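Local coordinates for protein L-lysine 6-monooxygenase involved in desferrioxamine biosynthesis (Erwinia amylovora CFBP1430, PDB 5O8P) that probably uses FAD and NADPH to N-hydroxylate cadaverine, a step in building the siderophore desferrioxamine E, at residues I353-V367 against I373-H387. Numbering follows the deposited sequence.
Sequences IQQRIQWDEKDRYDV and IDRHNQVFVQNAELH. With FAD (flavin-adenine dinucleotide), chain C.
Ile373 lays its CD1 methyl over the centre of the Tyr365 ring, 3.7 Å from the centroid and 8° off the ring normal, a CH-pi contact. With CG1 between the backbone N and the carbonyl carbon (chi1 71°) and the chain extended beyond it, CD1 comes over the ring while CG2 lies against Tyr365 CB. The branch suits isoleucine here: CD1 also meets Ile357 CD1, and CG2 also meets Val367 CG2. Small Ala384 fits at the ring's edge, while the phenol OH is hydrogen-bonded to Tyr344.

His387 is both flat surface and donor: its NE2 bonds to Tyr365 O, which lies near the imidazole plane, and Arg364 slides over one imidazole face, the planes 24° apart. Salt bridges to Asp360 and Asp261 steady that guanidinium.

Near Ile373-Arg375, Gln358 bonds twice: its backbone N meets Ile373 O (2.7 Å), and its extended side chain lets NE2 donate to Asp374 O (2.9 Å) from above the carbonyl plane. Long Arg375 reaches back, NH1 donating to Gln355 O (2.9 Å). Aspartate suits the turn: Asp374 OD2 takes His376 N-H in an Asx turn, OD1 those of Gln378 and Val379.

The loop 353-367 packs mainly on residues flanking strand 379-381, touching the strand through Val379 and Val381; that strand pairs in parallel with strand 155-157, helix 399-410 touches Phe380, and Asn383, weakly hydrogen-bonded to FAD O2P, precedes helix 386-389.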
# COMPACT_ATOMS: atom_id res chain seq x y z
N ILE B 353 -31.12 16.95 38.73
CA ILE B 353 -30.95 15.59 39.23
C ILE B 353 -29.57 15.36 39.85
O ILE B 353 -29.07 14.25 39.86
CB ILE B 353 -31.28 14.54 38.13
CG1 ILE B 353 -30.39 14.69 36.90
CG2 ILE B 353 -32.74 14.66 37.72
CD1 ILE B 353 -30.53 13.56 35.90
N GLN B 354 -28.99 16.41 40.43
CA GLN B 354 -27.66 16.32 41.06
C GLN B 354 -27.64 15.30 42.19
O GLN B 354 -26.78 14.44 42.23
CB GLN B 354 -27.17 17.68 41.58
CG GLN B 354 -26.32 18.43 40.55
CD GLN B 354 -26.00 19.85 40.93
OE1 GLN B 354 -26.44 20.39 41.96
NE2 GLN B 354 -25.20 20.49 40.09
N GLN B 355 -28.61 15.39 43.10
CA GLN B 355 -28.70 14.46 44.22
C GLN B 355 -28.87 12.97 43.78
O GLN B 355 -28.47 12.08 44.52
CB GLN B 355 -29.75 14.93 45.27
CG GLN B 355 -31.24 14.57 45.07
CD GLN B 355 -31.97 15.33 43.95
OE1 GLN B 355 -31.46 16.33 43.40
NE2 GLN B 355 -33.14 14.83 43.57
N ARG B 356 -29.41 12.72 42.59
CA ARG B 356 -29.63 11.35 42.06
C ARG B 356 -28.43 10.74 41.32
O ARG B 356 -28.47 9.57 40.92
CB ARG B 356 -30.79 11.32 41.05
CG ARG B 356 -32.07 12.04 41.40
CD ARG B 356 -33.15 11.16 41.98
NE ARG B 356 -33.31 9.85 41.33
CZ ARG B 356 -33.85 8.79 41.94
NH1 ARG B 356 -34.30 8.85 43.20
NH2 ARG B 356 -33.94 7.64 41.30
N ILE B 357 -27.36 11.53 41.13
CA ILE B 357 -26.21 11.14 40.33
C ILE B 357 -25.04 10.80 41.26
O ILE B 357 -24.81 11.50 42.25
CB ILE B 357 -25.84 12.28 39.35
CG1 ILE B 357 -26.84 12.26 38.19
CG2 ILE B 357 -24.42 12.15 38.84
CD1 ILE B 357 -26.73 13.43 37.24
N GLN B 358 -24.30 9.74 40.92
CA GLN B 358 -23.10 9.36 41.67
C GLN B 358 -21.94 10.20 41.16
O GLN B 358 -21.59 10.11 39.98
CB GLN B 358 -22.78 7.87 41.50
CG GLN B 358 -23.90 6.95 41.91
CD GLN B 358 -23.46 5.51 42.04
OE1 GLN B 358 -22.56 5.20 42.81
NE2 GLN B 358 -24.11 4.61 41.30
N TRP B 359 -21.35 11.01 42.03
CA TRP B 359 -20.19 11.83 41.68
C TRP B 359 -18.93 11.23 42.29
O TRP B 359 -18.98 10.68 43.39
CB TRP B 359 -20.39 13.27 42.16
CG TRP B 359 -21.67 13.91 41.64
CD1 TRP B 359 -22.89 13.87 42.23
CD2 TRP B 359 -21.83 14.65 40.42
NE1 TRP B 359 -23.80 14.54 41.46
CE2 TRP B 359 -23.18 15.04 40.34
CE3 TRP B 359 -20.96 15.04 39.39
CZ2 TRP B 359 -23.69 15.79 39.27
CZ3 TRP B 359 -21.47 15.78 38.31
CH2 TRP B 359 -22.82 16.15 38.27
N ASP B 360 -17.82 11.32 41.57
CA ASP B 360 -16.52 10.82 42.06
C ASP B 360 -15.74 11.96 42.70
O ASP B 360 -16.22 13.09 42.76
CB ASP B 360 -15.73 10.11 40.93
CG ASP B 360 -15.25 11.05 39.82
OD1 ASP B 360 -15.46 12.28 39.90
OD2 ASP B 360 -14.62 10.56 38.86
N GLU B 361 -14.51 11.66 43.15
CA GLU B 361 -13.65 12.62 43.88
C GLU B 361 -13.36 13.94 43.16
O GLU B 361 -13.09 14.95 43.81
CB GLU B 361 -12.30 11.97 44.26
CG GLU B 361 -12.35 10.71 45.13
CD GLU B 361 -13.08 10.87 46.46
OE1 GLU B 361 -13.22 12.01 46.96
OE2 GLU B 361 -13.52 9.84 47.03
N LYS B 362 -13.42 13.96 41.82
CA LYS B 362 -13.13 15.15 41.03
C LYS B 362 -14.38 15.86 40.45
O LYS B 362 -14.26 16.67 39.53
CB LYS B 362 -12.15 14.78 39.89
CG LYS B 362 -10.74 14.46 40.37
CD LYS B 362 -9.76 14.33 39.20
CE LYS B 362 -8.35 14.76 39.61
NZ LYS B 362 -7.39 14.60 38.48
N ASP B 363 -15.56 15.58 41.01
CA ASP B 363 -16.85 16.16 40.56
C ASP B 363 -17.20 15.90 39.09
O ASP B 363 -17.74 16.77 38.40
CB ASP B 363 -16.91 17.68 40.87
CG ASP B 363 -17.15 17.97 42.33
OD1 ASP B 363 -18.26 17.68 42.83
OD2 ASP B 363 -16.22 18.51 42.98
N ARG B 364 -16.88 14.70 38.60
CA ARG B 364 -17.41 14.23 37.31
C ARG B 364 -18.29 13.03 37.64
O ARG B 364 -18.32 12.56 38.79
CB ARG B 364 -16.32 13.85 36.31
CG ARG B 364 -15.17 14.84 36.20
CD ARG B 364 -13.91 14.15 35.77
NE ARG B 364 -13.42 13.17 36.76
CZ ARG B 364 -12.27 12.49 36.67
NH1 ARG B 364 -11.40 12.73 35.69
NH2 ARG B 364 -11.95 11.63 37.63
N TYR B 365 -19.00 12.54 36.63
CA TYR B 365 -19.87 11.39 36.84
C TYR B 365 -19.04 10.17 37.25
O TYR B 365 -18.08 9.82 36.56
CB TYR B 365 -20.62 11.02 35.56
CG TYR B 365 -21.41 12.09 34.86
CD1 TYR B 365 -22.14 13.04 35.56
CD2 TYR B 365 -21.46 12.12 33.47
CE1 TYR B 365 -22.87 14.01 34.90
CE2 TYR B 365 -22.19 13.08 32.80
CZ TYR B 365 -22.89 14.01 33.52
OH TYR B 365 -23.61 14.94 32.82
N ASP B 366 -19.40 9.52 38.36
CA ASP B 366 -18.81 8.23 38.72
C ASP B 366 -19.52 7.12 37.94
O ASP B 366 -20.40 6.42 38.48
CB ASP B 366 -18.91 8.00 40.23
CG ASP B 366 -18.18 6.74 40.69
OD1 ASP B 366 -16.99 6.57 40.33
OD2 ASP B 366 -18.81 5.93 41.40
N VAL B 367 -19.11 6.95 36.69
CA VAL B 367 -19.85 6.10 35.75
C VAL B 367 -19.64 4.63 36.08
O VAL B 367 -18.51 4.21 36.34
CB VAL B 367 -19.44 6.34 34.27
CG1 VAL B 367 -20.42 5.65 33.33
CG2 VAL B 367 -19.35 7.83 33.96
N ILE B 373 -25.08 6.50 35.54
CA ILE B 373 -24.54 7.51 36.48
C ILE B 373 -25.40 7.69 37.74
O ILE B 373 -25.03 8.44 38.64
CB ILE B 373 -24.20 8.87 35.80
CG1 ILE B 373 -25.47 9.64 35.39
CG2 ILE B 373 -23.27 8.64 34.62
CD1 ILE B 373 -25.20 10.97 34.72
N ASP B 374 -26.52 6.98 37.81
CA ASP B 374 -27.38 7.02 38.99
C ASP B 374 -27.16 5.76 39.81
O ASP B 374 -26.31 4.92 39.47
CB ASP B 374 -28.85 7.15 38.58
CG ASP B 374 -29.36 5.93 37.85
OD1 ASP B 374 -28.72 5.56 36.84
OD2 ASP B 374 -30.39 5.33 38.26
N ARG B 375 -27.94 5.62 40.89
CA ARG B 375 -27.83 4.49 41.80
C ARG B 375 -28.82 3.36 41.50
O ARG B 375 -28.92 2.43 42.29
CB ARG B 375 -28.01 4.99 43.24
CG ARG B 375 -27.07 6.12 43.62
CD ARG B 375 -27.27 6.58 45.05
NE ARG B 375 -26.31 7.63 45.40
CZ ARG B 375 -26.41 8.93 45.08
NH1 ARG B 375 -27.44 9.41 44.38
NH2 ARG B 375 -25.45 9.77 45.46
N HIS B 376 -29.54 3.43 40.37
CA HIS B 376 -30.59 2.46 40.04
C HIS B 376 -30.68 2.03 38.55
O HIS B 376 -31.69 1.48 38.13
CB HIS B 376 -31.97 2.99 40.50
CG HIS B 376 -32.05 3.29 41.96
ND1 HIS B 376 -31.88 4.57 42.47
CD2 HIS B 376 -32.26 2.49 43.03
CE1 HIS B 376 -32.00 4.54 43.78
NE2 HIS B 376 -32.23 3.29 44.15
N ASN B 377 -29.62 2.25 37.77
CA ASN B 377 -29.58 1.87 36.34
C ASN B 377 -30.71 2.48 35.50
O ASN B 377 -31.41 1.78 34.76
CB ASN B 377 -29.56 0.34 36.18
CG ASN B 377 -28.45 -0.30 36.98
OD1 ASN B 377 -27.37 0.27 37.10
ND2 ASN B 377 -28.71 -1.46 37.54
N GLN B 378 -30.84 3.79 35.63
CA GLN B 378 -31.86 4.57 34.93
C GLN B 378 -31.34 5.78 34.12
O GLN B 378 -31.94 6.12 33.10
CB GLN B 378 -32.91 5.05 35.93
CG GLN B 378 -33.64 3.94 36.65
CD GLN B 378 -34.65 4.48 37.64
OE1 GLN B 378 -34.36 5.41 38.40
NE2 GLN B 378 -35.83 3.90 37.64
N VAL B 379 -30.26 6.41 34.55
CA VAL B 379 -29.68 7.54 33.85
C VAL B 379 -28.37 7.05 33.27
O VAL B 379 -27.45 6.76 34.02
CB VAL B 379 -29.42 8.71 34.81
CG1 VAL B 379 -28.89 9.92 34.04
CG2 VAL B 379 -30.68 9.07 35.54
N PHE B 380 -28.31 6.97 31.94
CA PHE B 380 -27.12 6.50 31.23
C PHE B 380 -26.44 7.62 30.46
O PHE B 380 -27.06 8.64 30.18
CB PHE B 380 -27.50 5.39 30.26
CG PHE B 380 -28.06 4.19 30.94
CD1 PHE B 380 -27.22 3.23 31.47
CD2 PHE B 380 -29.43 4.03 31.08
CE1 PHE B 380 -27.73 2.11 32.11
CE2 PHE B 380 -29.96 2.92 31.71
CZ PHE B 380 -29.10 1.97 32.23
N VAL B 381 -25.19 7.42 30.09
CA VAL B 381 -24.47 8.42 29.31
C VAL B 381 -23.78 7.78 28.11
O VAL B 381 -23.35 6.64 28.20
CB VAL B 381 -23.46 9.22 30.17
CG1 VAL B 381 -24.17 10.02 31.27
CG2 VAL B 381 -22.35 8.34 30.76
N GLN B 382 -23.71 8.51 27.00
CA GLN B 382 -22.98 8.12 25.79
C GLN B 382 -21.88 9.17 25.65
O GLN B 382 -22.19 10.35 25.52
CB GLN B 382 -23.87 8.22 24.55
CG GLN B 382 -25.14 7.39 24.62
CD GLN B 382 -25.17 6.28 23.61
OE1 GLN B 382 -24.25 5.47 23.54
NE2 GLN B 382 -26.24 6.22 22.81
N ASN B 383 -20.61 8.75 25.65
CA ASN B 383 -19.50 9.67 25.42
C ASN B 383 -19.34 10.76 26.52
O ASN B 383 -19.07 11.92 26.21
CB ASN B 383 -19.65 10.32 24.02
CG ASN B 383 -18.36 10.96 23.48
OD1 ASN B 383 -17.24 10.46 23.64
ND2 ASN B 383 -18.54 12.09 22.79
N ALA B 384 -19.50 10.41 27.79
CA ALA B 384 -19.00 11.27 28.89
C ALA B 384 -18.31 10.43 29.98
O ALA B 384 -18.27 10.81 31.16
CB ALA B 384 -20.13 12.11 29.46
N GLU B 385 -17.77 9.29 29.56
CA GLU B 385 -17.19 8.29 30.45
C GLU B 385 -15.73 7.99 30.09
O GLU B 385 -15.21 6.95 30.50
CB GLU B 385 -18.06 7.00 30.46
CG GLU B 385 -18.03 6.12 29.19
CD GLU B 385 -18.94 6.55 28.06
OE1 GLU B 385 -19.40 7.69 28.06
OE2 GLU B 385 -19.16 5.73 27.15
N LEU B 386 -15.06 8.89 29.37
CA LEU B 386 -13.62 8.78 29.05
C LEU B 386 -12.74 8.55 30.30
O LEU B 386 -11.75 7.81 30.27
CB LEU B 386 -13.15 10.05 28.30
CG LEU B 386 -11.69 10.28 27.87
CD1 LEU B 386 -11.04 9.06 27.22
CD2 LEU B 386 -11.61 11.48 26.93
N HIS B 387 -13.11 9.20 31.39
CA HIS B 387 -12.36 9.12 32.66
C HIS B 387 -12.51 7.78 33.40
O HIS B 387 -11.70 7.48 34.27
CB HIS B 387 -12.70 10.32 33.56
CG HIS B 387 -14.11 10.34 34.07
ND1 HIS B 387 -15.18 10.82 33.32
CD2 HIS B 387 -14.61 10.07 35.29
CE1 HIS B 387 -16.28 10.75 34.04
NE2 HIS B 387 -15.96 10.31 35.24
PA FAD C . -22.70 15.32 18.96
O1A FAD C . -22.58 15.79 17.52
O2A FAD C . -22.03 16.11 20.06
O5B FAD C . -24.29 15.24 19.24
C5B FAD C . -24.93 15.94 20.30
C4B FAD C . -26.30 16.49 19.91
O4B FAD C . -27.04 16.79 21.11
C3B FAD C . -26.21 17.80 19.13
O3B FAD C . -27.07 17.71 17.99
C2B FAD C . -26.61 18.88 20.13
O2B FAD C . -27.26 20.01 19.54
C1B FAD C . -27.56 18.13 21.04
N9A FAD C . -27.79 18.73 22.39
C8A FAD C . -26.88 19.14 23.30
N7A FAD C . -27.51 19.63 24.40
C5A FAD C . -28.84 19.53 24.20
C6A FAD C . -30.09 19.86 24.95
N6A FAD C . -30.04 20.41 26.18
N1A FAD C . -31.28 19.58 24.35
C2A FAD C . -31.36 19.03 23.12
N3A FAD C . -30.27 18.72 22.39
C4A FAD C . -29.01 18.94 22.87
N1 FAD C . -14.83 9.56 15.79
C2 FAD C . -14.66 8.44 15.04
O2 FAD C . -14.76 7.33 15.60
N3 FAD C . -14.39 8.49 13.71
C4 FAD C . -14.27 9.66 13.06
O4 FAD C . -14.02 9.68 11.84
C4X FAD C . -14.44 10.93 13.81
N5 FAD C . -14.34 12.13 13.21
C5X FAD C . -14.50 13.27 13.92
C6 FAD C . -14.38 14.49 13.25
C7 FAD C . -14.53 15.70 13.92
C7M FAD C . -14.39 17.00 13.17
C8 FAD C . -14.83 15.69 15.38
C8M FAD C . -15.00 16.99 16.12
C9 FAD C . -14.95 14.48 16.06
C9A FAD C . -14.80 13.25 15.40
N10 FAD C . -14.92 11.98 16.06
C10 FAD C . -14.74 10.81 15.27
C1' FAD C . -15.22 11.82 17.51
C2' FAD C . -16.73 11.62 17.78
O2' FAD C . -17.28 10.64 16.88
C3' FAD C . -17.56 12.91 17.70
O3' FAD C . -17.09 13.86 18.67
C4' FAD C . -19.06 12.69 17.92
O4' FAD C . -19.79 13.74 17.26
C5' FAD C . -19.45 12.67 19.39
O5' FAD C . -20.68 11.96 19.54
P FAD C . -21.97 12.69 20.15
O1P FAD C . -23.13 11.70 20.10
O2P FAD C . -21.49 13.22 21.47
O3P FAD C . -22.15 13.79 18.96